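Local atomic coordinates of extracellular solute-binding protein family 5 (Brucella melitensis, PDB entry 4ONY), a protein that probably binds peptides or related solutes in the periplasm and delivers them to an ABC transporter for uptake across the inner membrane. Residues M310-F322 and S507-V519. Residues are numbered along the deposited sequence; the frame is centred on the assembly and turned at random.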
loop_
_atom_site.group_PDB
_atom_site.type_symbol
_atom_site.label_atom_id
_atom_site.label_comp_id
_atom_site.label_asym_id
_atom_site.label_seq_id
_atom_site.Cartn_x
_atom_site.Cartn_y
_atom_site.Cartn_z
ATOM N N MET A 310 -3.368 -4.125 7.250
ATOM C CA MET A 310 -4.338 -4.650 8.225
ATOM C C MET A 310 -5.462 -5.454 7.550
ATOM O O MET A 310 -5.991 -5.066 6.500
ATOM C CB MET A 310 -4.951 -3.503 9.004
ATOM C CG MET A 310 -5.982 -3.889 10.055
ATOM S SD MET A 310 -5.561 -5.082 11.334
ATOM C CE MET A 310 -4.424 -4.059 12.275
ATOM N N LEU A 311 -5.770 -6.606 8.143
ATOM C CA LEU A 311 -7.003 -7.319 7.939
ATOM C C LEU A 311 -7.546 -7.561 9.356
ATOM O O LEU A 311 -6.840 -8.070 10.216
ATOM C CB LEU A 311 -6.772 -8.670 7.230
ATOM C CG LEU A 311 -7.984 -9.581 7.074
ATOM C CD1 LEU A 311 -9.057 -8.956 6.185
ATOM C CD2 LEU A 311 -7.586 -10.914 6.474
ATOM N N GLY A 312 -8.806 -7.231 9.582
ATOM C CA GLY A 312 -9.418 -7.448 10.888
ATOM C C GLY A 312 -10.911 -7.493 10.842
ATOM O O GLY A 312 -11.510 -7.048 9.843
ATOM N N PHE A 313 -11.535 -7.991 11.926
ATOM C CA PHE A 313 -12.962 -7.791 12.101
ATOM C C PHE A 313 -13.129 -6.383 12.606
ATOM O O PHE A 313 -12.331 -5.924 13.426
ATOM C CB PHE A 313 -13.566 -8.766 13.088
ATOM C CG PHE A 313 -13.591 -10.177 12.629
ATOM C CD1 PHE A 313 -14.504 -10.595 11.671
ATOM C CD2 PHE A 313 -12.749 -11.124 13.195
ATOM C CE1 PHE A 313 -14.574 -11.913 11.269
ATOM C CE2 PHE A 313 -12.835 -12.472 12.798
ATOM C CZ PHE A 313 -13.754 -12.859 11.833
ATOM N N VAL A 314 -14.105 -5.669 12.074
ATOM C CA VAL A 314 -14.367 -4.293 12.401
ATOM C C VAL A 314 -15.659 -4.160 13.160
ATOM O O VAL A 314 -16.691 -4.632 12.714
ATOM C CB VAL A 314 -14.444 -3.404 11.147
ATOM C CG1 VAL A 314 -14.593 -1.953 11.561
ATOM C CG2 VAL A 314 -13.147 -3.491 10.340
ATOM N N PHE A 315 -15.607 -3.561 14.336
ATOM C CA PHE A 315 -16.800 -3.273 15.120
ATOM C C PHE A 315 -17.398 -1.953 14.643
ATOM O O PHE A 315 -16.704 -0.926 14.652
ATOM C CB PHE A 315 -16.455 -3.057 16.604
ATOM C CG PHE A 315 -15.885 -4.279 17.322
ATOM C CD1 PHE A 315 -16.738 -5.273 17.810
ATOM C CD2 PHE A 315 -14.536 -4.360 17.569
ATOM C CE1 PHE A 315 -16.239 -6.381 18.502
ATOM C CE2 PHE A 315 -14.011 -5.467 18.244
ATOM C CZ PHE A 315 -14.875 -6.472 18.708
ATOM N N ASN A 316 -18.681 -1.949 14.276
ATOM C CA ASN A 316 -19.380 -0.666 14.075
ATOM C C ASN A 316 -19.787 -0.035 15.405
ATOM O O ASN A 316 -20.858 -0.315 15.937
ATOM C CB ASN A 316 -20.616 -0.804 13.187
ATOM C CG ASN A 316 -21.212 0.535 12.794
ATOM O OD1 ASN A 316 -20.722 1.593 13.189
ATOM N ND2 ASN A 316 -22.316 0.491 12.025
ATOM N N THR A 317 -18.938 0.866 15.900
ATOM C CA THR A 317 -19.125 1.482 17.219
ATOM C C THR A 317 -20.360 2.374 17.249
ATOM O O THR A 317 -20.813 2.743 18.315
ATOM C CB THR A 317 -17.894 2.295 17.738
ATOM O OG1 THR A 317 -17.718 3.500 17.000
ATOM C CG2 THR A 317 -16.612 1.466 17.716
ATOM N N ARG A 318 -20.919 2.716 16.088
ATOM C CA ARG A 318 -22.191 3.447 16.066
ATOM C C ARG A 318 -23.347 2.610 16.637
ATOM O O ARG A 318 -24.385 3.158 17.020
ATOM C CB ARG A 318 -22.566 3.878 14.618
ATOM C CG ARG A 318 -21.487 4.721 13.921
ATOM C CD ARG A 318 -21.805 4.862 12.420
ATOM N NE ARG A 318 -20.745 5.506 11.619
ATOM C CZ ARG A 318 -19.689 4.894 11.131
ATOM N NH1 ARG A 318 -19.452 3.617 11.411
ATOM N NH2 ARG A 318 -18.803 5.572 10.421
ATOM N N ARG A 319 -23.261 1.295 16.563
ATOM C CA ARG A 319 -24.344 0.460 17.064
ATOM C C ARG A 319 -24.213 0.330 18.582
ATOM O O ARG A 319 -23.117 0.034 19.084
ATOM C CB ARG A 319 -24.295 -0.920 16.402
ATOM C CG ARG A 319 -24.524 -0.884 14.885
ATOM C CD ARG A 319 -25.950 -1.184 14.558
ATOM N NE ARG A 319 -26.339 -0.726 13.224
ATOM C CZ ARG A 319 -26.532 -1.510 12.169
ATOM N NH1 ARG A 319 -26.377 -2.849 12.230
ATOM N NH2 ARG A 319 -26.927 -0.944 11.036
ATOM N N PRO A 320 -25.310 0.532 19.339
ATOM C CA PRO A 320 -25.160 0.470 20.784
ATOM C C PRO A 320 -24.473 -0.829 21.308
ATOM O O PRO A 320 -23.723 -0.818 22.308
ATOM C CB PRO A 320 -26.610 0.550 21.257
ATOM C CG PRO A 320 -27.257 1.440 20.213
ATOM C CD PRO A 320 -26.610 1.075 18.929
ATOM N N ILE A 321 -24.731 -1.955 20.666
ATOM C CA ILE A 321 -24.095 -3.202 21.105
ATOM C C ILE A 321 -22.575 -3.087 21.216
ATOM O O ILE A 321 -21.970 -3.824 21.985
ATOM C CB ILE A 321 -24.382 -4.386 20.158
ATOM C CG1 ILE A 321 -24.051 -4.011 18.725
ATOM C CG2 ILE A 321 -25.833 -4.826 20.307
ATOM C CD1 ILE A 321 -24.129 -5.172 17.766
ATOM N N PHE A 322 -21.962 -2.193 20.427
ATOM C CA PHE A 322 -20.505 -2.106 20.332
ATOM C C PHE A 322 -19.971 -0.717 20.727
ATOM O O PHE A 322 -18.826 -0.388 20.428
ATOM C CB PHE A 322 -20.041 -2.419 18.909
ATOM C CG PHE A 322 -20.209 -3.868 18.456
ATOM C CD1 PHE A 322 -20.100 -4.941 19.336
ATOM C CD2 PHE A 322 -20.330 -4.140 17.122
ATOM C CE1 PHE A 322 -20.217 -6.249 18.905
ATOM C CE2 PHE A 322 -20.434 -5.442 16.663
ATOM C CZ PHE A 322 -20.371 -6.496 17.564
ATOM N N SER A 507 -15.145 12.184 9.750
ATOM C CA SER A 507 -15.535 11.136 8.812
ATOM C C SER A 507 -16.539 10.098 9.375
ATOM O O SER A 507 -17.145 9.329 8.617
ATOM C CB SER A 507 -14.303 10.440 8.270
ATOM O OG SER A 507 -13.680 9.695 9.276
ATOM N N ARG A 508 -16.699 10.033 10.695
ATOM C CA ARG A 508 -17.633 9.060 11.275
ATOM C C ARG A 508 -19.036 9.237 10.720
ATOM O O ARG A 508 -19.734 8.275 10.529
ATOM C CB ARG A 508 -17.666 9.188 12.802
ATOM C CG ARG A 508 -18.801 8.400 13.482
ATOM C CD ARG A 508 -18.720 8.635 14.971
ATOM N NE ARG A 508 -19.962 8.282 15.654
ATOM C CZ ARG A 508 -20.145 7.260 16.468
ATOM N NH1 ARG A 508 -19.185 6.366 16.732
ATOM N NH2 ARG A 508 -21.323 7.122 17.048
ATOM N N ASP A 509 -19.448 10.476 10.504
ATOM C CA ASP A 509 -20.809 10.762 10.054
ATOM C C ASP A 509 -20.942 11.072 8.584
ATOM O O ASP A 509 -21.940 11.598 8.166
ATOM C CB ASP A 509 -21.342 11.918 10.850
ATOM C CG ASP A 509 -21.565 11.546 12.311
ATOM O OD1 ASP A 509 -21.674 10.379 12.641
ATOM O OD2 ASP A 509 -21.648 12.421 13.142
ATOM N N VAL A 510 -19.923 10.793 7.800
ATOM C CA VAL A 510 -19.981 11.051 6.384
ATOM C C VAL A 510 -20.148 9.739 5.653
ATOM O O VAL A 510 -19.226 8.912 5.624
ATOM C CB VAL A 510 -18.716 11.775 5.901
ATOM C CG1 VAL A 510 -18.686 11.856 4.365
ATOM C CG2 VAL A 510 -18.654 13.179 6.536
ATOM N N GLN A 511 -21.340 9.544 5.091
ATOM C CA GLN A 511 -21.608 8.365 4.299
ATOM C C GLN A 511 -20.628 8.275 3.138
ATOM O O GLN A 511 -20.356 9.287 2.505
ATOM C CB GLN A 511 -23.038 8.396 3.811
ATOM C CG GLN A 511 -23.986 8.090 4.955
ATOM C CD GLN A 511 -25.405 7.988 4.500
ATOM O OE1 GLN A 511 -25.757 8.330 3.351
ATOM N NE2 GLN A 511 -26.234 7.508 5.400
ATOM N N GLY A 512 -20.062 7.077 2.929
ATOM C CA GLY A 512 -19.056 6.867 1.928
ATOM C C GLY A 512 -17.625 7.039 2.387
ATOM O O GLY A 512 -16.708 6.713 1.663
ATOM N N SER A 513 -17.394 7.544 3.601
ATOM C CA SER A 513 -16.020 7.599 4.143
ATOM C C SER A 513 -15.522 6.197 4.444
ATOM O O SER A 513 -16.282 5.190 4.349
ATOM C CB SER A 513 -15.969 8.410 5.441
ATOM O OG SER A 513 -16.366 7.653 6.560
ATOM N N PHE A 514 -14.247 6.121 4.795
ATOM C CA PHE A 514 -13.594 4.831 5.085
ATOM C C PHE A 514 -13.495 4.577 6.594
ATOM O O PHE A 514 -12.727 3.694 7.052
ATOM C CB PHE A 514 -12.204 4.787 4.419
ATOM C CG PHE A 514 -12.276 4.922 2.915
ATOM C CD1 PHE A 514 -12.607 3.815 2.126
ATOM C CD2 PHE A 514 -12.089 6.142 2.298
ATOM C CE1 PHE A 514 -12.738 3.927 0.743
ATOM C CE2 PHE A 514 -12.219 6.273 0.911
ATOM C CZ PHE A 514 -12.554 5.168 0.138
ATOM N N ASN A 515 -14.241 5.347 7.381
ATOM C CA ASN A 515 -14.188 5.175 8.855
ATOM C C ASN A 515 -15.209 4.110 9.248
ATOM O O ASN A 515 -16.276 4.418 9.802
ATOM C CB ASN A 515 -14.502 6.512 9.518
ATOM C CG ASN A 515 -14.241 6.520 11.030
ATOM O OD1 ASN A 515 -14.087 5.482 11.689
ATOM N ND2 ASN A 515 -14.141 7.707 11.557
ATOM N N PHE A 516 -14.901 2.869 8.941
ATOM C CA PHE A 516 -15.882 1.788 9.122
ATOM C C PHE A 516 -16.221 1.502 10.560
ATOM O O PHE A 516 -17.318 1.067 10.830
ATOM C CB PHE A 516 -15.405 0.543 8.381
ATOM C CG PHE A 516 -15.198 0.797 6.900
ATOM C CD1 PHE A 516 -16.244 1.283 6.097
ATOM C CD2 PHE A 516 -13.998 0.573 6.317
ATOM C CE1 PHE A 516 -16.065 1.537 4.744
ATOM C CE2 PHE A 516 -13.815 0.826 4.958
ATOM C CZ PHE A 516 -14.839 1.277 4.187
ATOM N N ALA A 517 -15.289 1.716 11.492
ATOM C CA ALA A 517 -15.587 1.517 12.916
ATOM C C ALA A 517 -16.313 2.690 13.563
ATOM O O ALA A 517 -16.849 2.537 14.688
ATOM C CB ALA A 517 -14.328 1.235 13.702
ATOM N N GLY A 518 -16.390 3.834 12.872
ATOM C CA GLY A 518 -17.005 5.020 13.437
ATOM C C GLY A 518 -16.166 5.647 14.549
ATOM O O GLY A 518 -16.695 6.065 15.570
ATOM N N VAL A 519 -14.842 5.687 14.359
ATOM C CA VAL A 519 -13.959 6.321 15.345
ATOM C C VAL A 519 -14.207 7.831 15.374
ATOM O O VAL A 519 -14.303 8.458 14.299
ATOM C CB VAL A 519 -12.494 6.026 15.005
ATOM C CG1 VAL A 519 -11.558 6.659 16.024
ATOM C CG2 VAL A 519 -12.277 4.528 14.967
#
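Arg318 pushes its guanidinium into the folded loop 507-519 and ties its backbone carbonyls together. NE and NH2 bind side-on to one acceptor, with Arg318 NH2 2.9 Å from Arg508 O on a lone pair. Arg318 NH2 also meets Asn515 O at 2.8 Å, nearly head-on to the carbonyl, while NH1 makes a weak bond to Phe516 O. Arginine suits the place: its long chain, extended from CG to NE, carries a flat fan of N-H groups with the carbonyls at its edge. The guanidinium is also held from within its own turn: Asn316 OD1 accepts from Arg318 NH1 (3.0 Å) and, from the other face of its amide plane, from Arg318 N, the bond that makes this an Asx turn. Gly518 CA lies over one guanidinium face, where positive phi (71°) and close packing suit glycine.

Thr317 N donates to Ala517 O at 2.9 Å from above the carbonyl plane, and Thr317 OG1 donates to Ala517 O at 2.7 Å within it; a chi1 of 71° turns the hydroxyl there.

The two arginine side chains run antiparallel, guanidinium planes 21° apart, with Arg318 CG 3.8 Å from Arg508 CZ. A bond from NH1 to Gly518 O holds the Arg508 guanidinium in place.

Apolar contact is small: Val314 CG1 rests 3.8 Å from Ala517 CB. This short side chain is consistent with the CA-H...O contact of Ala517 CA with Phe315 O (3.2 Å).

The contact joins the end of strand 310-315, flanked by strands 484-489 and 557-562, to the connection between helices 499-503 and 522-533; Phe480 makes a cation-pi contact to Arg318, Tyr482 O accepts from Asn316 ND2, and the Tyr482 hydroxyl is hydrogen-bonded to Phe516 O.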